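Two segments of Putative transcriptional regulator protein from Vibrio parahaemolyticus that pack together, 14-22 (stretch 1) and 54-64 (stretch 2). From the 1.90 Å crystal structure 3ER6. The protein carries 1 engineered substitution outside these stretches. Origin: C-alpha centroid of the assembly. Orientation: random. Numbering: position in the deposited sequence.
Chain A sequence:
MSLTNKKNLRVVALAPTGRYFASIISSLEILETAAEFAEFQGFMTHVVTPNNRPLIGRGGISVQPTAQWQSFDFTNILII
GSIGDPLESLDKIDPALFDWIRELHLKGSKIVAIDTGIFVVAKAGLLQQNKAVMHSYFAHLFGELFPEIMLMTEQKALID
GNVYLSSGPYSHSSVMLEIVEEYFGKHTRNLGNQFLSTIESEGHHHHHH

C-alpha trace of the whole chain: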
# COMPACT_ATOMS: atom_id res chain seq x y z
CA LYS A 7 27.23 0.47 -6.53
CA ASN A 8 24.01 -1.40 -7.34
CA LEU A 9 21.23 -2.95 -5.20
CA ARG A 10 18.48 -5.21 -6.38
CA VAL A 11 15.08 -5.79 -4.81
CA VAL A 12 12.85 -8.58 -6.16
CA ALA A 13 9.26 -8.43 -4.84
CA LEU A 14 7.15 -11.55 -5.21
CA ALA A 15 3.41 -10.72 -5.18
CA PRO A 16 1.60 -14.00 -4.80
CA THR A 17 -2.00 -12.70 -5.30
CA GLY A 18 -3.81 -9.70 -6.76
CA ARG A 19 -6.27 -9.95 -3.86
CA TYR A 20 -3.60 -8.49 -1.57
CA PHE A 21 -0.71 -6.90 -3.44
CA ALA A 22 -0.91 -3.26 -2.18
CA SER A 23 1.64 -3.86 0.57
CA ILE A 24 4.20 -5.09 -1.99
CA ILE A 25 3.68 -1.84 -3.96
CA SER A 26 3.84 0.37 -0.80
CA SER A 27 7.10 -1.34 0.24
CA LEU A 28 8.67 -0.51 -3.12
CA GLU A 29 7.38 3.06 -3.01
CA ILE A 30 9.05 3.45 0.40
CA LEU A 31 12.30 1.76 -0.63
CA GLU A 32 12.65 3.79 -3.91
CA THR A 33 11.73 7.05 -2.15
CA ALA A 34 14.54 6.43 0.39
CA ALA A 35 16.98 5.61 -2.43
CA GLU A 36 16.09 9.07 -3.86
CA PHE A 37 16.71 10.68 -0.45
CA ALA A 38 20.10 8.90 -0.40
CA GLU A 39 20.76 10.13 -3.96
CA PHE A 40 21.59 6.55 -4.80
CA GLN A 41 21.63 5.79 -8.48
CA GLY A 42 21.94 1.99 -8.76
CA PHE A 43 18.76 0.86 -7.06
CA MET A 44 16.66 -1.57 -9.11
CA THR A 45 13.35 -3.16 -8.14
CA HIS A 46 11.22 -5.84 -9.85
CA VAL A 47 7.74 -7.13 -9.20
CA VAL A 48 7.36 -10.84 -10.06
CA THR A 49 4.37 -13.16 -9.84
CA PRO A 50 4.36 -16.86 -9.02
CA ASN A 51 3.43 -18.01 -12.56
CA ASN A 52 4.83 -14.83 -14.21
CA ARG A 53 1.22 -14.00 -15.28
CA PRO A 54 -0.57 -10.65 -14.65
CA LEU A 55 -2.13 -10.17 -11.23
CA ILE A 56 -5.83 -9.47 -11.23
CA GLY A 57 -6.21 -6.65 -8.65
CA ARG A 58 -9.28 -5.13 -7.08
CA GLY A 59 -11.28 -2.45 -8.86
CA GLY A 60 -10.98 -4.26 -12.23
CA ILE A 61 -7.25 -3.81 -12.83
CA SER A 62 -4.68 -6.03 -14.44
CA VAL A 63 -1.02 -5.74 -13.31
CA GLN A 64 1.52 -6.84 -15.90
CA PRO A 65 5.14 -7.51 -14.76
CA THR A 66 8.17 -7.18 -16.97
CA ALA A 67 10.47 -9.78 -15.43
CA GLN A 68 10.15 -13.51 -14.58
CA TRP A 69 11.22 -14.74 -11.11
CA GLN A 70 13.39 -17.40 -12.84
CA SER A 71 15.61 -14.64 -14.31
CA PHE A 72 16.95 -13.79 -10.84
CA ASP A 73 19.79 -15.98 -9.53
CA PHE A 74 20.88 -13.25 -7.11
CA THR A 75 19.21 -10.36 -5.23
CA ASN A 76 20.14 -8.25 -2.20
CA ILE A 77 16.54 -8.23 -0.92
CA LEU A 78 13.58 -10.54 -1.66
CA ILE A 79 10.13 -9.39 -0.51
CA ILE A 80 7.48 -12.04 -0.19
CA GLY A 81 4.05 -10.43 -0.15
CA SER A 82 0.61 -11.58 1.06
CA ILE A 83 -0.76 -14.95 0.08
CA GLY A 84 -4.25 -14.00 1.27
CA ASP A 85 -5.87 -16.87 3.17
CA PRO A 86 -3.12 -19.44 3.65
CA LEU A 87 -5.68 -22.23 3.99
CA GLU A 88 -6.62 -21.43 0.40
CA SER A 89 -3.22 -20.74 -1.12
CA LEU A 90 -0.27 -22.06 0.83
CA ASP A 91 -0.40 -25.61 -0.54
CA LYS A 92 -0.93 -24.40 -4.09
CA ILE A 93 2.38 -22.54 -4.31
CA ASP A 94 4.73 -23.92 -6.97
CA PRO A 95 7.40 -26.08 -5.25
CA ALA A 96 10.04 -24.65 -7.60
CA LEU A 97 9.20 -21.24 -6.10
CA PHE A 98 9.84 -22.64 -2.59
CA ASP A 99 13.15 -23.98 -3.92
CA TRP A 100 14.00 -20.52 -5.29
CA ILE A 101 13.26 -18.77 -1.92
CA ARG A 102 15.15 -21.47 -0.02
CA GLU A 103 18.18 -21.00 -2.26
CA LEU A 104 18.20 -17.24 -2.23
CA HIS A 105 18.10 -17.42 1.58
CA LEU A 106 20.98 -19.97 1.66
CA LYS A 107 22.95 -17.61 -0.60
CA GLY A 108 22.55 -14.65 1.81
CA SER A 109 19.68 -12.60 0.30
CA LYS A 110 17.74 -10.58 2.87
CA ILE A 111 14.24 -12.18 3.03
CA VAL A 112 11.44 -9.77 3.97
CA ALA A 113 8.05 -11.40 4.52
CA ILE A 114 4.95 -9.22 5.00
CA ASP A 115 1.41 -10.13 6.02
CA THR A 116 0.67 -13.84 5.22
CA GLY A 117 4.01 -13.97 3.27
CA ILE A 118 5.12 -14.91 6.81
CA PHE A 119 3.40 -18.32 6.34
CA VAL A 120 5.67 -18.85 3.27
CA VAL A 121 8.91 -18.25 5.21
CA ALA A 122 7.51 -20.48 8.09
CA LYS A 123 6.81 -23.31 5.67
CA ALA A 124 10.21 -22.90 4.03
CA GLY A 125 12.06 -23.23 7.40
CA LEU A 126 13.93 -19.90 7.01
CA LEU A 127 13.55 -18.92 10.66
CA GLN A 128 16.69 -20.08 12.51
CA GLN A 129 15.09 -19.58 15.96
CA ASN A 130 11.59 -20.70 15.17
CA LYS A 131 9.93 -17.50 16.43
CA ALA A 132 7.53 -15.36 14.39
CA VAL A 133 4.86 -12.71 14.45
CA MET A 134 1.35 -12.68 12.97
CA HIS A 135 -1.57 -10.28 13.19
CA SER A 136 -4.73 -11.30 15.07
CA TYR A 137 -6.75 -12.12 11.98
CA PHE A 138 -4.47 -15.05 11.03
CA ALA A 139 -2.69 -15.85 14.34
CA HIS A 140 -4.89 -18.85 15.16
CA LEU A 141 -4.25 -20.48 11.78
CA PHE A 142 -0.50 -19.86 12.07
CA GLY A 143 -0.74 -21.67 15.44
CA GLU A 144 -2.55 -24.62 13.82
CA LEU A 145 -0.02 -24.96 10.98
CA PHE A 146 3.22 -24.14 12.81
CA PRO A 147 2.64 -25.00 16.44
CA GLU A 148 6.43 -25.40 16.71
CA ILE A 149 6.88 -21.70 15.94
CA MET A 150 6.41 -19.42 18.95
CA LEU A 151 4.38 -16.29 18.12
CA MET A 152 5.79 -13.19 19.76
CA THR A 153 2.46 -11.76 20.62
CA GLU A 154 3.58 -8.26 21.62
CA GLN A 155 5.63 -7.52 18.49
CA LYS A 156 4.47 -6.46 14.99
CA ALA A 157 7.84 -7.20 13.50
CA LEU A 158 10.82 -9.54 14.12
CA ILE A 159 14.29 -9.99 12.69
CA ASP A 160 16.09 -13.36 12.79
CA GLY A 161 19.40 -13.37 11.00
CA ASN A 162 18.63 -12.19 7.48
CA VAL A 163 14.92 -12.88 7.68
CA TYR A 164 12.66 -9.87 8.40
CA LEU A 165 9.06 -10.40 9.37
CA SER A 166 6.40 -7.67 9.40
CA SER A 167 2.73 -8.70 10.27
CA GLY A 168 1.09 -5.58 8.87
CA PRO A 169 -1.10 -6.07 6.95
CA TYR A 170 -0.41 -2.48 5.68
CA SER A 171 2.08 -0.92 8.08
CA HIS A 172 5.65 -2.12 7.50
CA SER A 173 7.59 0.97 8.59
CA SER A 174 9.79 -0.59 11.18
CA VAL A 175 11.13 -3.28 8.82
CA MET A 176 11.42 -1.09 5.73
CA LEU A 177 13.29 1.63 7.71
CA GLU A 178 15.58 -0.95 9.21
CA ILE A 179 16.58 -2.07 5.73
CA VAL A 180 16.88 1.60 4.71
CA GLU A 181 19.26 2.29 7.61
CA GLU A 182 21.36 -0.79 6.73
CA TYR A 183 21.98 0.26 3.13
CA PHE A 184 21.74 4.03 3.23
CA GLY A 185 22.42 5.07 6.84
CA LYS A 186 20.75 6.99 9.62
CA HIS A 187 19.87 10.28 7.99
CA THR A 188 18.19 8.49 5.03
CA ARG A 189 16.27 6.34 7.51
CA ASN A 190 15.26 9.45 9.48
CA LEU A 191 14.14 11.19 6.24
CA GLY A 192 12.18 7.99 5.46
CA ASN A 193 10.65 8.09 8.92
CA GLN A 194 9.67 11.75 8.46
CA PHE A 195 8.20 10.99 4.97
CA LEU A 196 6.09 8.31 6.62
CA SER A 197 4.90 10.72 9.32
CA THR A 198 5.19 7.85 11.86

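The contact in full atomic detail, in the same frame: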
# COMPACT_ATOMS: atom_id res chain seq x y z
N LEU A 14 8.11 -10.56 -4.80
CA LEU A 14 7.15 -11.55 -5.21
C LEU A 14 5.78 -11.23 -4.64
O LEU A 14 5.61 -11.16 -3.40
CB LEU A 14 7.60 -12.92 -4.69
CG LEU A 14 6.65 -14.09 -4.91
CD1 LEU A 14 6.56 -14.42 -6.46
CD2 LEU A 14 7.15 -15.24 -4.09
N ALA A 15 4.80 -11.05 -5.55
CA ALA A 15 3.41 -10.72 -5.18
C ALA A 15 2.58 -11.94 -5.51
O ALA A 15 2.26 -12.21 -6.68
CB ALA A 15 2.93 -9.44 -5.99
N PRO A 16 2.30 -12.77 -4.50
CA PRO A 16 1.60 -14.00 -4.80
C PRO A 16 0.14 -13.88 -5.27
O PRO A 16 -0.33 -14.79 -5.92
CB PRO A 16 1.68 -14.76 -3.48
CG PRO A 16 3.05 -14.33 -2.90
CD PRO A 16 2.98 -12.78 -3.19
N THR A 17 -0.57 -12.81 -4.94
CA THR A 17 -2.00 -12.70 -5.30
C THR A 17 -2.45 -11.26 -5.50
O THR A 17 -2.12 -10.37 -4.69
CB THR A 17 -2.93 -13.40 -4.23
OG1 THR A 17 -4.32 -13.15 -4.56
CG2 THR A 17 -2.70 -12.89 -2.88
N GLY A 18 -3.26 -11.02 -6.54
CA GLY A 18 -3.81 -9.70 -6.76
C GLY A 18 -4.90 -9.34 -5.75
O GLY A 18 -5.33 -8.21 -5.66
N ARG A 19 -5.34 -10.28 -4.94
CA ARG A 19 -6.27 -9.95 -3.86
C ARG A 19 -5.63 -9.06 -2.79
O ARG A 19 -6.32 -8.24 -2.16
CB ARG A 19 -6.80 -11.25 -3.22
CG ARG A 19 -7.57 -12.23 -4.19
CD ARG A 19 -8.90 -11.63 -4.75
NE ARG A 19 -8.62 -10.77 -5.91
CZ ARG A 19 -9.50 -9.91 -6.43
NH1 ARG A 19 -9.16 -9.15 -7.45
NH2 ARG A 19 -10.71 -9.78 -5.91
N TYR A 20 -4.30 -9.18 -2.63
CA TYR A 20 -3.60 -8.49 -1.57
C TYR A 20 -2.20 -8.21 -2.05
O TYR A 20 -1.25 -8.92 -1.68
CB TYR A 20 -3.55 -9.39 -0.29
CG TYR A 20 -4.95 -9.55 0.28
CD1 TYR A 20 -5.58 -8.47 0.92
CD2 TYR A 20 -5.65 -10.76 0.16
CE1 TYR A 20 -6.90 -8.63 1.46
CE2 TYR A 20 -6.95 -10.91 0.64
CZ TYR A 20 -7.57 -9.88 1.29
OH TYR A 20 -8.85 -10.07 1.78
N PHE A 21 -2.07 -7.26 -2.96
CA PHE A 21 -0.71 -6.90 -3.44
C PHE A 21 -0.31 -5.47 -3.07
O PHE A 21 0.87 -5.10 -3.26
CB PHE A 21 -0.54 -7.14 -4.95
CG PHE A 21 -1.16 -6.06 -5.82
CD1 PHE A 21 -0.38 -5.11 -6.45
CD2 PHE A 21 -2.55 -6.03 -6.03
CE1 PHE A 21 -0.97 -4.11 -7.27
CE2 PHE A 21 -3.13 -5.06 -6.86
CZ PHE A 21 -2.33 -4.08 -7.46
N ALA A 22 -1.25 -4.68 -2.52
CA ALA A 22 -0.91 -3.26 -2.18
C ALA A 22 0.30 -3.14 -1.31
O ALA A 22 1.12 -2.26 -1.53
CB ALA A 22 -2.05 -2.56 -1.49
N PRO A 54 -0.04 -11.87 -15.26
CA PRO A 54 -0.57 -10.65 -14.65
C PRO A 54 -1.34 -10.97 -13.34
O PRO A 54 -1.89 -12.06 -13.19
CB PRO A 54 -1.61 -10.16 -15.66
CG PRO A 54 -1.18 -10.72 -16.98
CD PRO A 54 -0.49 -12.06 -16.65
N LEU A 55 -1.32 -10.03 -12.41
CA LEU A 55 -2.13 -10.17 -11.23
C LEU A 55 -3.44 -9.57 -11.65
O LEU A 55 -3.47 -8.56 -12.36
CB LEU A 55 -1.57 -9.36 -10.05
CG LEU A 55 -0.28 -9.92 -9.40
CD1 LEU A 55 -0.10 -9.17 -8.15
CD2 LEU A 55 -0.37 -11.39 -9.12
N ILE A 56 -4.50 -10.10 -11.09
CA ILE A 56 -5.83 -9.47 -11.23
C ILE A 56 -6.12 -8.76 -9.88
O ILE A 56 -6.32 -9.41 -8.87
CB ILE A 56 -6.86 -10.53 -11.54
CG1 ILE A 56 -6.44 -11.31 -12.82
CG2 ILE A 56 -8.29 -9.85 -11.66
CD1 ILE A 56 -6.37 -10.34 -14.09
N GLY A 57 -6.09 -7.44 -9.88
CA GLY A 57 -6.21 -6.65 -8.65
C GLY A 57 -7.66 -6.24 -8.46
O GLY A 57 -8.53 -6.56 -9.29
N ARG A 58 -7.94 -5.59 -7.35
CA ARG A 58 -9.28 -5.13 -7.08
C ARG A 58 -9.58 -3.90 -7.92
O ARG A 58 -8.69 -3.29 -8.47
CB ARG A 58 -9.38 -4.84 -5.61
CG ARG A 58 -9.35 -6.21 -4.84
CD ARG A 58 -9.26 -5.96 -3.44
NE ARG A 58 -8.91 -7.14 -2.66
CZ ARG A 58 -9.76 -8.06 -2.18
NH1 ARG A 58 -11.08 -8.06 -2.47
NH2 ARG A 58 -9.27 -9.02 -1.41
N GLY A 59 -10.86 -3.61 -8.08
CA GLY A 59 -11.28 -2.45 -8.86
C GLY A 59 -11.08 -2.65 -10.37
O GLY A 59 -10.95 -1.67 -11.10
N GLY A 60 -11.07 -3.91 -10.82
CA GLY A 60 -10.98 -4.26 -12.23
C GLY A 60 -9.67 -3.90 -12.90
O GLY A 60 -9.66 -3.44 -14.05
N ILE A 61 -8.55 -4.07 -12.20
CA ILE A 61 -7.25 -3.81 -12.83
C ILE A 61 -6.48 -5.09 -13.13
O ILE A 61 -6.69 -6.16 -12.49
CB ILE A 61 -6.34 -2.89 -11.96
CG1 ILE A 61 -6.02 -3.56 -10.60
CG2 ILE A 61 -7.00 -1.53 -11.82
CD1 ILE A 61 -5.12 -2.75 -9.64
N SER A 62 -5.61 -4.97 -14.13
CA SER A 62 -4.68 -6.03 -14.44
C SER A 62 -3.30 -5.41 -14.19
O SER A 62 -3.07 -4.27 -14.62
CB SER A 62 -4.77 -6.36 -15.92
OG SER A 62 -4.09 -7.52 -16.13
N VAL A 63 -2.40 -6.17 -13.61
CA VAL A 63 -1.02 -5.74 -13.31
C VAL A 63 0.03 -6.61 -14.03
O VAL A 63 0.27 -7.79 -13.69
CB VAL A 63 -0.77 -5.70 -11.79
CG1 VAL A 63 0.64 -5.06 -11.48
CG2 VAL A 63 -1.86 -4.82 -11.10
N GLN A 64 0.65 -6.05 -15.05
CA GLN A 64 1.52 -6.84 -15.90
C GLN A 64 3.01 -6.60 -15.54
O GLN A 64 3.52 -5.45 -15.68
CB GLN A 64 1.28 -6.46 -17.34
CG GLN A 64 2.34 -7.03 -18.29
CD GLN A 64 2.18 -8.52 -18.50
OE1 GLN A 64 1.14 -8.99 -18.98
NE2 GLN A 64 3.20 -9.28 -18.15
O HOH W 1 -5.82 -5.70 -4.78
O HOH W 2 -3.99 -12.34 -8.97
O HOH W 3 -6.45 -11.85 -7.61
O HOH W 4 -10.77 -11.34 -0.67

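The nearest pair of CA atoms across the contact is that of Gly18 and Gly57, 4.3 Å apart; the segments bury 535 Å² between them. Close approach here depends on bare backbone. Gly18 CA makes a CA-H...O contact with Ile56 O at 3.3 Å, and Gly57 CA makes another with Gly18 O at 3.5 Å. A CB on Gly18 would fall about 2.1 Å from Ile56 O, and one on Gly57 would clash with both Phe21 CE2 and Ile61 CG1.

The direct hydrogen bonds assigned across the contact run from arginine side chains to backbone carbonyls. Arg58 reaches across so that NE (2.9 Å) and NH2 (3.1 Å) both donate to Arg19 O, the NE bond being the straighter. In return, Arg19 NH1 donates to Ile56 O at 3.2 Å in a nearly linear bond. The type I turn from Thr17 to Tyr20, closed by Tyr20 N to Thr17 O (3.2 Å), contains Arg19, whose N also bonds Thr17 OG1 (3.1 Å).

The Arg58 guanidinium additionally forms a cation-pi interaction with Tyr20, its CZ lying 4.9 Å from the ring centroid over one face. The two arginines come close despite their like charges, with Arg19 NH2 3.9 Å from Arg58 NH1.

Waters complete the polar network. Water 2 accepts from Gly18 N (2.9 Å) and Ile56 N (3.1 Å), while water 3 accepts from Arg19 NE (3.0 Å) and donates to Ile56 O (2.7 Å), giving that carbonyl a second donor.

Apolar packing lies beside this network. Leu55 CD1 touches both Ala15 CB (3.7 Å) and Phe21 CB (3.8 Å). The Phe21 ring points its tip toward the hairpin-like pair of strands, where its CZ meets Val63 CG2 at 3.7 Å and, at the ring edge, Ile61 CD1 at 3.8 Å.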